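Local coordinates for xylulose kinase (Escherichia coli, PDB 2ITM), which phosphorylates D-xylulose to D-xylulose 5-phosphate with ATP, and also accepts 1-deoxy-D-xylulose with lower efficiency, at residues P326-P331 with R473-Q478. Residues are numbered along the deposited sequence; the frame is centred on the assembly and turned at random.
Sequences PVWFLP and RRLYQQ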
ATOM      1  N   PRO A 326     -15.844  -6.018   0.640  1.00 40.55           N
ATOM      2  CA  PRO A 326     -14.675  -6.630  -0.019  1.00 34.10           C
ATOM      3  C   PRO A 326     -13.457  -5.738   0.122  1.00 31.54           C
ATOM      4  O   PRO A 326     -13.570  -4.530  -0.013  1.00 31.34           O
ATOM      5  CB  PRO A 326     -15.112  -6.718  -1.477  1.00 39.20           C
ATOM      6  CG  PRO A 326     -16.576  -6.667  -1.429  1.00 42.87           C
ATOM      7  CD  PRO A 326     -16.930  -5.763  -0.315  1.00 43.30           C
ATOM      8  N   VAL A 327     -12.322  -6.349   0.423  1.00 37.49           N
ATOM      9  CA  VAL A 327     -11.018  -5.845   0.044  1.00 32.07           C
ATOM     10  C   VAL A 327     -10.718  -6.289  -1.365  1.00 33.94           C
ATOM     11  O   VAL A 327     -11.044  -7.397  -1.742  1.00 28.07           O
ATOM     12  CB  VAL A 327      -9.929  -6.438   0.936  1.00 38.97           C
ATOM     13  CG1 VAL A 327      -8.631  -5.767   0.692  1.00 33.36           C
ATOM     14  CG2 VAL A 327     -10.306  -6.324   2.365  1.00 36.66           C
ATOM     15  N   TRP A 328     -10.085  -5.418  -2.136  1.00 30.63           N
ATOM     16  CA  TRP A 328      -9.669  -5.760  -3.479  1.00 25.68           C
ATOM     17  C   TRP A 328      -8.149  -5.842  -3.598  1.00 28.20           C
ATOM     18  O   TRP A 328      -7.447  -4.878  -3.352  1.00 28.51           O
ATOM     19  CB  TRP A 328     -10.259  -4.781  -4.494  1.00 32.00           C
ATOM     20  CG  TRP A 328     -11.736  -4.690  -4.418  1.00 40.12           C
ATOM     21  CD1 TRP A 328     -12.456  -3.867  -3.629  1.00 34.17           C
ATOM     22  CD2 TRP A 328     -12.681  -5.462  -5.153  1.00 25.61           C
ATOM     23  NE1 TRP A 328     -13.795  -4.071  -3.819  1.00 24.51           N
ATOM     24  CE2 TRP A 328     -13.958  -5.050  -4.757  1.00 37.05           C
ATOM     25  CE3 TRP A 328     -12.579  -6.464  -6.119  1.00 28.11           C
ATOM     26  CZ2 TRP A 328     -15.113  -5.611  -5.275  1.00 28.85           C
ATOM     27  CZ3 TRP A 328     -13.722  -7.009  -6.632  1.00 25.98           C
ATOM     28  CH2 TRP A 328     -14.972  -6.583  -6.214  1.00 28.07           C
ATOM     29  N   PHE A 329      -7.658  -7.009  -3.983  1.00 27.85           N
ATOM     30  CA  PHE A 329      -6.248  -7.182  -4.291  1.00 22.17           C
ATOM     31  C   PHE A 329      -6.014  -7.138  -5.786  1.00 26.95           C
ATOM     32  O   PHE A 329      -6.559  -7.938  -6.522  1.00 24.15           O
ATOM     33  CB  PHE A 329      -5.721  -8.489  -3.690  1.00 20.24           C
ATOM     34  CG  PHE A 329      -4.263  -8.742  -3.948  1.00 18.70           C
ATOM     35  CD1 PHE A 329      -3.295  -7.971  -3.352  1.00 27.21           C
ATOM     36  CD2 PHE A 329      -3.863  -9.772  -4.765  1.00 26.84           C
ATOM     37  CE1 PHE A 329      -1.975  -8.219  -3.575  1.00 17.63           C
ATOM     38  CE2 PHE A 329      -2.544 -10.015  -4.994  1.00 24.92           C
ATOM     39  CZ  PHE A 329      -1.600  -9.232  -4.398  1.00 30.75           C
ATOM     40  N   LEU A 330      -5.207  -6.190  -6.234  1.00 20.01           N
ATOM     41  CA  LEU A 330      -4.894  -6.086  -7.639  1.00 20.96           C
ATOM     42  C   LEU A 330      -3.431  -6.396  -7.929  1.00 20.14           C
ATOM     43  O   LEU A 330      -2.553  -5.592  -7.671  1.00 23.96           O
ATOM     44  CB  LEU A 330      -5.317  -4.725  -8.192  1.00 27.80           C
ATOM     45  CG  LEU A 330      -6.694  -4.187  -7.788  1.00 25.57           C
ATOM     46  CD1 LEU A 330      -6.758  -2.711  -7.872  1.00 20.91           C
ATOM     47  CD2 LEU A 330      -7.798  -4.797  -8.572  1.00 24.15           C
ATOM     48  N   PRO A 331      -3.186  -7.588  -8.455  1.00 24.93           N
ATOM     49  CA  PRO A 331      -1.833  -8.010  -8.761  1.00 20.14           C
ATOM     50  C   PRO A 331      -1.465  -7.655 -10.181  1.00 26.12           C
ATOM     51  O   PRO A 331      -2.166  -7.988 -11.115  1.00 26.82           O
ATOM     52  CB  PRO A 331      -1.890  -9.496  -8.581  1.00 23.76           C
ATOM     53  CG  PRO A 331      -3.286  -9.856  -8.933  1.00 35.49           C
ATOM     54  CD  PRO A 331      -4.140  -8.618  -8.826  1.00 29.59           C
ATOM     55  N   ARG A 473     -11.839  -5.809 -13.049  1.00 17.54           N
ATOM     56  CA  ARG A 473     -11.374  -5.303 -14.307  1.00 17.96           C
ATOM     57  C   ARG A 473     -11.427  -3.786 -14.384  1.00 19.57           C
ATOM     58  O   ARG A 473     -10.533  -3.168 -14.916  1.00 23.55           O
ATOM     59  CB  ARG A 473     -12.155  -5.892 -15.468  1.00 24.71           C
ATOM     60  CG  ARG A 473     -11.716  -7.268 -15.847  1.00 22.66           C
ATOM     61  CD  ARG A 473     -12.353  -7.830 -17.080  1.00 26.26           C
ATOM     62  NE  ARG A 473     -13.799  -7.827 -17.024  1.00 33.02           N
ATOM     63  CZ  ARG A 473     -14.532  -8.883 -16.756  1.00 37.92           C
ATOM     64  NH1 ARG A 473     -13.971 -10.045 -16.506  1.00 27.52           N
ATOM     65  NH2 ARG A 473     -15.841  -8.774 -16.736  1.00 38.78           N
ATOM     66  N   ARG A 474     -12.501  -3.208 -13.867  1.00 28.02           N
ATOM     67  CA  ARG A 474     -12.671  -1.764 -13.786  1.00 26.27           C
ATOM     68  C   ARG A 474     -11.567  -1.130 -12.958  1.00 20.95           C
ATOM     69  O   ARG A 474     -10.892  -0.226 -13.402  1.00 24.50           O
ATOM     70  CB  ARG A 474     -14.027  -1.440 -13.158  1.00 50.87           C
ATOM     71  CG  ARG A 474     -14.611  -0.090 -13.513  1.00 61.40           C
ATOM     72  CD  ARG A 474     -15.336   0.624 -12.369  1.00 72.49           C
ATOM     73  NE  ARG A 474     -16.205  -0.251 -11.588  1.00 90.16           N
ATOM     74  CZ  ARG A 474     -17.097  -1.078 -12.104  1.00 79.36           C
ATOM     75  NH1 ARG A 474     -17.255  -1.156 -13.417  1.00 71.43           N
ATOM     76  NH2 ARG A 474     -17.828  -1.818 -11.318  1.00 67.21           N
ATOM     77  N   LEU A 475     -11.394  -1.629 -11.746  1.00 24.41           N
ATOM     78  CA  LEU A 475     -10.368  -1.140 -10.858  1.00 14.19           C
ATOM     79  C   LEU A 475      -8.963  -1.347 -11.411  1.00 29.06           C
ATOM     80  O   LEU A 475      -8.147  -0.449 -11.359  1.00 24.74           O
ATOM     81  CB  LEU A 475     -10.498  -1.785  -9.482  1.00 27.85           C
ATOM     82  CG  LEU A 475     -11.642  -1.410  -8.542  1.00 42.70           C
ATOM     83  CD1 LEU A 475     -11.519  -2.135  -7.232  1.00 24.16           C
ATOM     84  CD2 LEU A 475     -11.714   0.076  -8.308  1.00 55.51           C
ATOM     85  N   TYR A 476      -8.690  -2.536 -11.932  1.00 23.43           N
ATOM     86  CA  TYR A 476      -7.376  -2.863 -12.478  1.00 21.13           C
ATOM     87  C   TYR A 476      -6.985  -1.865 -13.569  1.00 24.92           C
ATOM     88  O   TYR A 476      -5.937  -1.249 -13.520  1.00 23.47           O
ATOM     89  CB  TYR A 476      -7.385  -4.293 -13.020  1.00 24.12           C
ATOM     90  CG  TYR A 476      -6.073  -4.824 -13.554  1.00 25.48           C
ATOM     91  CD1 TYR A 476      -5.230  -5.582 -12.761  1.00 23.30           C
ATOM     92  CD2 TYR A 476      -5.697  -4.604 -14.862  1.00 24.59           C
ATOM     93  CE1 TYR A 476      -4.047  -6.073 -13.248  1.00 20.04           C
ATOM     94  CE2 TYR A 476      -4.523  -5.092 -15.347  1.00 23.19           C
ATOM     95  CZ  TYR A 476      -3.698  -5.825 -14.539  1.00 24.90           C
ATOM     96  OH  TYR A 476      -2.527  -6.311 -15.031  1.00 27.66           O
ATOM     97  N   GLN A 477      -7.863  -1.692 -14.538  1.00 24.23           N
ATOM     98  CA  GLN A 477      -7.678  -0.662 -15.531  1.00 23.75           C
ATOM     99  C   GLN A 477      -7.400   0.731 -14.966  1.00 23.82           C
ATOM    100  O   GLN A 477      -6.486   1.401 -15.403  1.00 28.08           O
ATOM    101  CB  GLN A 477      -8.831  -0.657 -16.510  1.00 33.47           C
ATOM    102  CG  GLN A 477      -8.758  -1.773 -17.534  1.00 46.13           C
ATOM    103  CD  GLN A 477      -7.439  -1.797 -18.283  1.00 58.50           C
ATOM    104  OE1 GLN A 477      -7.063  -0.809 -18.907  1.00 32.03           O
ATOM    105  NE2 GLN A 477      -6.734  -2.925 -18.220  1.00 38.91           N
ATOM    106  N   GLN A 478      -8.176   1.145 -13.979  1.00 22.93           N
ATOM    107  CA  GLN A 478      -8.033   2.465 -13.392  1.00 25.64           C
ATOM    108  C   GLN A 478      -6.636   2.774 -12.856  1.00 25.90           C
ATOM    109  O   GLN A 478      -6.144   3.872 -13.031  1.00 26.63           O
ATOM    110  CB  GLN A 478      -9.076   2.684 -12.302  1.00 38.09           C
ATOM    111  CG  GLN A 478     -10.384   3.259 -12.791  1.00 40.72           C
ATOM    112  CD  GLN A 478     -11.238   3.770 -11.659  1.00 37.94           C
ATOM    113  OE1 GLN A 478     -11.803   2.995 -10.912  1.00 42.98           O
ATOM    114  NE2 GLN A 478     -11.315   5.074 -11.522  1.00 34.01           N
TER
HETATM  115  O   HOH W   1      -1.644  -8.879 -13.755  1.00 21.89           O
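L475 sets its methyl CD1 over one face of the W328 indole. CD1 of L475 lies 4.1 Å from the centroid of the five-membered ring of W328 and 21° off its normal, which makes this a CH-pi contact. The nearest ring atom is CG of W328, 3.8 Å from CD1 of L475. The two side chains cross at about a right angle. CB of P326 lies 3.5 Å above the opposite face of the W328 indole, toward the rim. L330 meets the base of the same leucine: its CD2 is 4.1 Å from CB of L475, and the same methyl lies 4.1 Å from the backbone N of Y476. CG of Y476 is anti to its backbone N (chi1 -177°). At the edge of the Y476 ring, CE1 comes 3.4 Å from P331 O, which lies near the ring plane. One water bridges the pair. It donates to P331 O at 2.8 Å and hydrogen-bonds Y476 OH at 3.0 Å.

The axes of 328-331 and 473-478 run at 53° to each other. The first belongs to strand 328-333, the second to helix 459-479, near the C-terminus. The strand pairs with antiparallel strand 345-353 in a two-stranded hairpin of the C-terminal FGGY domain, away from the xylulose site. W328 and L330 point to helix 459-479, whereas V327 and F329 pack on helix 358-381, and this strand lies between the two helices.

W328 pairs with F350 and L330 with V348 through backbone hydrogen bonds, and F350 also touches L475. Y332 stacks on the Y476 ring, its OH hydrogen-bonds Y476 O, and R473 NH1 forms a salt bridge with D375 of helix 358-381.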